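Local coordinates for aerolysin-like protein (Bombina maxima, PDB 6LH8) that probably acts as, or regulates, an aerolysin-like pore-forming protein that modulates endolysosomes in a toad, at residues V20-M25 against L115-N120; D97-P102 against S145-E150. All blocks are in the same frame, centred on the assembly; numbering follows the deposited sequence.

Interaction 1: V20-M25 against L115-N120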
# COMPACT_ATOMS: atom_id res chain seq x y z
N VAL A 20 1.05 12.13 -1.22
CA VAL A 20 0.11 12.58 -0.20
C VAL A 20 0.88 13.26 0.92
O VAL A 20 1.83 12.69 1.47
CB VAL A 20 -0.70 11.39 0.35
CG1 VAL A 20 -1.65 11.84 1.45
CG2 VAL A 20 -1.46 10.69 -0.80
N LYS A 21 0.45 14.48 1.29
CA LYS A 21 0.97 15.12 2.50
C LYS A 21 0.26 14.50 3.70
O LYS A 21 -0.94 14.72 3.91
CB LYS A 21 0.76 16.63 2.46
CG LYS A 21 1.29 17.35 3.72
CD LYS A 21 1.12 18.85 3.57
CE LYS A 21 1.62 19.60 4.79
NZ LYS A 21 1.41 21.08 4.62
N VAL A 22 0.99 13.71 4.48
CA VAL A 22 0.41 13.05 5.64
C VAL A 22 0.22 14.04 6.79
O VAL A 22 -0.80 14.01 7.50
CB VAL A 22 1.28 11.85 6.04
CG1 VAL A 22 0.83 11.25 7.37
CG2 VAL A 22 1.26 10.79 4.92
N ASP A 23 1.19 14.93 7.00
CA ASP A 23 1.14 15.87 8.12
C ASP A 23 2.28 16.88 7.95
O ASP A 23 3.20 16.67 7.16
CB ASP A 23 1.25 15.16 9.48
CG ASP A 23 0.72 16.02 10.63
OD1 ASP A 23 0.11 17.07 10.35
OD2 ASP A 23 0.90 15.63 11.80
N GLU A 24 2.19 17.96 8.73
CA GLU A 24 3.29 18.91 8.92
C GLU A 24 3.46 19.18 10.41
O GLU A 24 2.50 19.17 11.18
CB GLU A 24 3.04 20.22 8.17
CG GLU A 24 1.80 20.98 8.62
CD GLU A 24 1.73 22.38 8.04
OE1 GLU A 24 2.31 22.61 6.95
OE2 GLU A 24 1.09 23.25 8.68
N MET A 25 4.71 19.41 10.82
CA MET A 25 5.03 19.81 12.19
C MET A 25 5.95 21.03 12.13
O MET A 25 6.97 20.99 11.44
CB MET A 25 5.73 18.67 12.97
CG MET A 25 5.03 17.32 12.92
SD MET A 25 6.00 15.94 13.60
CE MET A 25 5.78 16.21 15.35
N LEU A 115 5.69 15.73 5.98
CA LEU A 115 5.69 14.28 5.89
C LEU A 115 4.84 13.85 4.70
O LEU A 115 3.65 14.18 4.64
CB LEU A 115 5.14 13.68 7.19
CG LEU A 115 6.05 14.08 8.36
CD1 LEU A 115 5.26 14.43 9.60
CD2 LEU A 115 7.03 12.97 8.65
N THR A 116 5.45 13.14 3.75
CA THR A 116 4.72 12.71 2.55
C THR A 116 4.94 11.23 2.28
O THR A 116 5.93 10.63 2.72
CB THR A 116 5.16 13.47 1.29
OG1 THR A 116 6.57 13.31 1.10
CG2 THR A 116 4.82 14.94 1.39
N ARG A 117 4.02 10.64 1.52
CA ARG A 117 4.24 9.29 0.99
C ARG A 117 3.50 9.13 -0.33
O ARG A 117 2.51 9.82 -0.60
CB ARG A 117 3.81 8.21 1.99
CG ARG A 117 2.34 8.13 2.28
CD ARG A 117 2.04 6.97 3.25
NE ARG A 117 0.73 7.12 3.87
CZ ARG A 117 0.36 6.54 5.01
NH1 ARG A 117 1.21 5.75 5.67
NH2 ARG A 117 -0.86 6.72 5.48
N ASN A 118 3.99 8.20 -1.14
CA ASN A 118 3.31 7.83 -2.38
C ASN A 118 2.15 6.90 -2.06
O ASN A 118 2.26 6.03 -1.19
CB ASN A 118 4.26 7.13 -3.35
CG ASN A 118 5.38 8.03 -3.85
OD1 ASN A 118 5.19 9.24 -4.03
ND2 ASN A 118 6.54 7.44 -4.11
N GLU A 119 1.03 7.11 -2.73
CA GLU A 119 -0.12 6.22 -2.62
C GLU A 119 -0.55 5.89 -4.04
O GLU A 119 -0.70 6.79 -4.87
CB GLU A 119 -1.24 6.86 -1.79
CG GLU A 119 -0.80 7.19 -0.36
CD GLU A 119 -1.95 7.47 0.58
OE1 GLU A 119 -3.10 7.58 0.10
OE2 GLU A 119 -1.71 7.62 1.79
N ASN A 120 -0.68 4.60 -4.34
CA ASN A 120 -0.89 4.17 -5.72
C ASN A 120 -1.97 3.11 -5.77
O ASN A 120 -2.03 2.22 -4.92
CB ASN A 120 0.39 3.58 -6.33
CG ASN A 120 1.49 4.60 -6.50
OD1 ASN A 120 1.61 5.22 -7.56
ND2 ASN A 120 2.33 4.75 -5.48
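A classic beta bulge interrupts the antiparallel pairing of strand 4-28 with strand 110-130, Val22 and Asp23 both facing Leu115. The evidence lies in the register. Lys21 pairs with Thr116 as an antiparallel non-hydrogen-bonded pair, its CA 4.5 Å from Thr116 CA, yet the next pair is Asp23 with Leu115, so one residue is extra on strand 4-28. Val22 takes up that residue by leaving the extended conformation, with psi at -40°. Its N donates 2.7 Å to Leu115 O, while Asp23 N makes a longer, weak bond of 3.5 Å to the same Leu115 O. Leu115 N then returns a bond to Asp23 O at 2.9 Å. On the other side of Lys21 the ladder is regular: Val20 N donates to Arg117 O at 2.8 Å, almost straight at 173°, and Arg117 N donates to Val20 O.

Strand 4-28 is the outermost strand on this side of the long antiparallel sheet, and the bulge falls within its pairing to the next strand inward. Val20, Asp23, Leu115 and Arg117 share one face. There Val20 CG2 rests 3.5 Å from Glu119 CD, its methyl also against CG and OE1, as the two side chains cross at a slant. Val22 CG2 approaches Arg117 NE to 3.9 Å and also touches its CG. Arg117 CG sits between the backbone N and the carbonyl carbon (chi1 66°), and the chain then runs extended to NE. That NE reaches the anti lone pair of Glu119 OE2 at 3.2 Å, a salt bridge within the strand, while NH1 bonds Asp45 O. Asp23 turns its carboxylate away from Leu115 to a salt bridge with Arg42, and Met25 SD packs loosely on Leu115 CD1.

Interaction 2: D97-P102 against S145-E150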
# COMPACT_ATOMS: atom_id res chain seq x y z
N ASP A 97 5.80 2.08 10.06
CA ASP A 97 6.74 2.95 9.37
C ASP A 97 7.25 3.96 10.39
O ASP A 97 6.49 4.83 10.83
CB ASP A 97 6.04 3.61 8.19
CG ASP A 97 6.96 4.45 7.34
OD1 ASP A 97 8.19 4.31 7.47
OD2 ASP A 97 6.44 5.24 6.53
N LYS A 98 8.52 3.85 10.77
CA LYS A 98 9.11 4.71 11.78
C LYS A 98 10.00 5.74 11.10
O LYS A 98 10.86 5.39 10.29
CB LYS A 98 9.92 3.88 12.78
CG LYS A 98 10.65 4.67 13.83
CD LYS A 98 11.15 3.76 14.94
CE LYS A 98 11.75 2.47 14.39
NZ LYS A 98 12.46 1.73 15.47
N VAL A 99 9.78 7.02 11.41
CA VAL A 99 10.42 8.14 10.72
C VAL A 99 11.20 8.96 11.74
O VAL A 99 10.61 9.47 12.71
CB VAL A 99 9.39 9.01 9.99
CG1 VAL A 99 10.09 10.08 9.17
CG2 VAL A 99 8.51 8.14 9.10
N THR A 100 12.50 9.12 11.52
CA THR A 100 13.31 9.93 12.42
C THR A 100 13.02 11.42 12.23
O THR A 100 12.95 11.90 11.10
CB THR A 100 14.80 9.65 12.20
OG1 THR A 100 15.05 8.25 12.33
CG2 THR A 100 15.66 10.42 13.22
N MET A 101 12.86 12.14 13.34
CA MET A 101 12.62 13.58 13.32
C MET A 101 13.93 14.33 13.48
O MET A 101 14.91 13.78 13.97
CB MET A 101 11.66 13.97 14.44
CG MET A 101 10.25 13.35 14.35
SD MET A 101 9.21 14.05 13.05
CE MET A 101 9.37 12.81 11.80
N PRO A 102 13.98 15.60 13.08
CA PRO A 102 15.16 16.41 13.40
C PRO A 102 15.33 16.50 14.91
O PRO A 102 14.36 16.58 15.67
CB PRO A 102 14.85 17.77 12.77
CG PRO A 102 13.37 17.77 12.50
CD PRO A 102 13.01 16.33 12.25
N SER A 145 3.56 3.89 0.17
CA SER A 145 5.01 3.83 0.33
C SER A 145 5.42 4.22 1.74
O SER A 145 4.61 4.65 2.56
CB SER A 145 5.69 4.75 -0.67
OG SER A 145 5.66 6.09 -0.20
N GLY A 146 6.72 4.06 2.02
CA GLY A 146 7.29 4.65 3.22
C GLY A 146 7.21 6.17 3.19
O GLY A 146 7.11 6.80 2.13
N ILE A 147 7.22 6.76 4.37
CA ILE A 147 7.04 8.20 4.52
C ILE A 147 8.40 8.89 4.44
O ILE A 147 9.39 8.42 5.02
CB ILE A 147 6.32 8.51 5.84
CG1 ILE A 147 4.83 8.22 5.65
CG2 ILE A 147 6.58 9.95 6.29
CD1 ILE A 147 4.02 8.39 6.88
N ASN A 148 8.44 10.00 3.71
CA ASN A 148 9.59 10.88 3.68
C ASN A 148 9.34 12.11 4.56
O ASN A 148 8.25 12.68 4.53
CB ASN A 148 9.89 11.34 2.26
CG ASN A 148 11.04 12.31 2.21
OD1 ASN A 148 10.84 13.53 2.19
ND2 ASN A 148 12.26 11.78 2.24
N ALA A 149 10.36 12.51 5.32
CA ALA A 149 10.33 13.73 6.12
C ALA A 149 11.23 14.76 5.47
O ALA A 149 12.44 14.54 5.34
CB ALA A 149 10.78 13.46 7.56
N GLU A 150 10.65 15.88 5.05
CA GLU A 150 11.41 17.00 4.51
C GLU A 150 11.48 18.08 5.58
O GLU A 150 10.45 18.55 6.06
CB GLU A 150 10.77 17.54 3.23
CG GLU A 150 11.54 18.70 2.61
CD GLU A 150 10.87 19.29 1.38
OE1 GLU A 150 9.62 19.39 1.37
OE2 GLU A 150 11.59 19.65 0.42
O HOH W 1 3.87 4.86 5.26
O HOH W 2 9.98 5.90 6.03
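Asp97 and Val99 run beside Gly146 and Ile147 with the two chains heading almost the same way, 17° apart, but the nearest CA atoms, Asp97 to Gly146, are 6.4 Å apart, wider than a paired ladder. Accordingly, side chains and waters make the contact, without direct backbone-to-backbone bonds. Asp97 CG stands anti to the backbone N (chi1 -176°), and its carboxylate reaches across to the other chain. OD2 accepts the Ile147 N-H on its syn lone pair at 2.8 Å, with an N-H...O angle of 144°. Ile147 CB, 3.3 Å away, and CG1 also lie against Asp97 OD2 as the two side chains cross at a slant. Two waters complete the link. One donates to Asp97 OD2 and to Ser145 O; the other donates to Asp97 OD1, 2.8 Å away, and to Ile147 O.

Further along, the contact turns apolar. Val99 CG2 meets Ile147 CG2 at 3.9 Å, the side chains lying at about a right angle, and Val99 CG1 touches Ala149 CB at 3.8 Å. Phe44 of strand 41-53 packs on both Val99 and Ile147, and Asp97 and Val99 pair by backbone bonds with Phe44 and Arg42. The contact therefore bridges strands 90-100 and 133-154, between which strand 41-53 lies in the order of the five-stranded sheet. At the strand 110-130 edge, Ser145 OG donates to Gly146 O and accepts from Asn118 N, tying this irregular part of strand 133-154 to its other neighbour.

With the Ile147 N-H and two waters all donating to it, the carboxylate is well supplied with partners and would be expected to stay ionised; its polar grip passes directly into methyl packing.

Interactions 1 and 2 are both surface contacts with one buried residue apiece, Leu115 and Val99, and their centres lie 9 Å apart in the same five-stranded sheet. They share no strand, but 110-130 and 133-154 are neighbours: Thr116 O probably accepts from Asn148 N, and Arg117 CB and CD pack on the backbone oxygens of Gly146 and Ser145. Interaction 1 is a ladder between adjacent strands, held by main-chain bonds with one bulge. Interaction 2 joins strands that are not adjacent in the sheet order, and relies instead on a carboxylate, waters and methyl groups. Each involves one of the sheet's two outermost strands within this chain, 4-28 or 90-100.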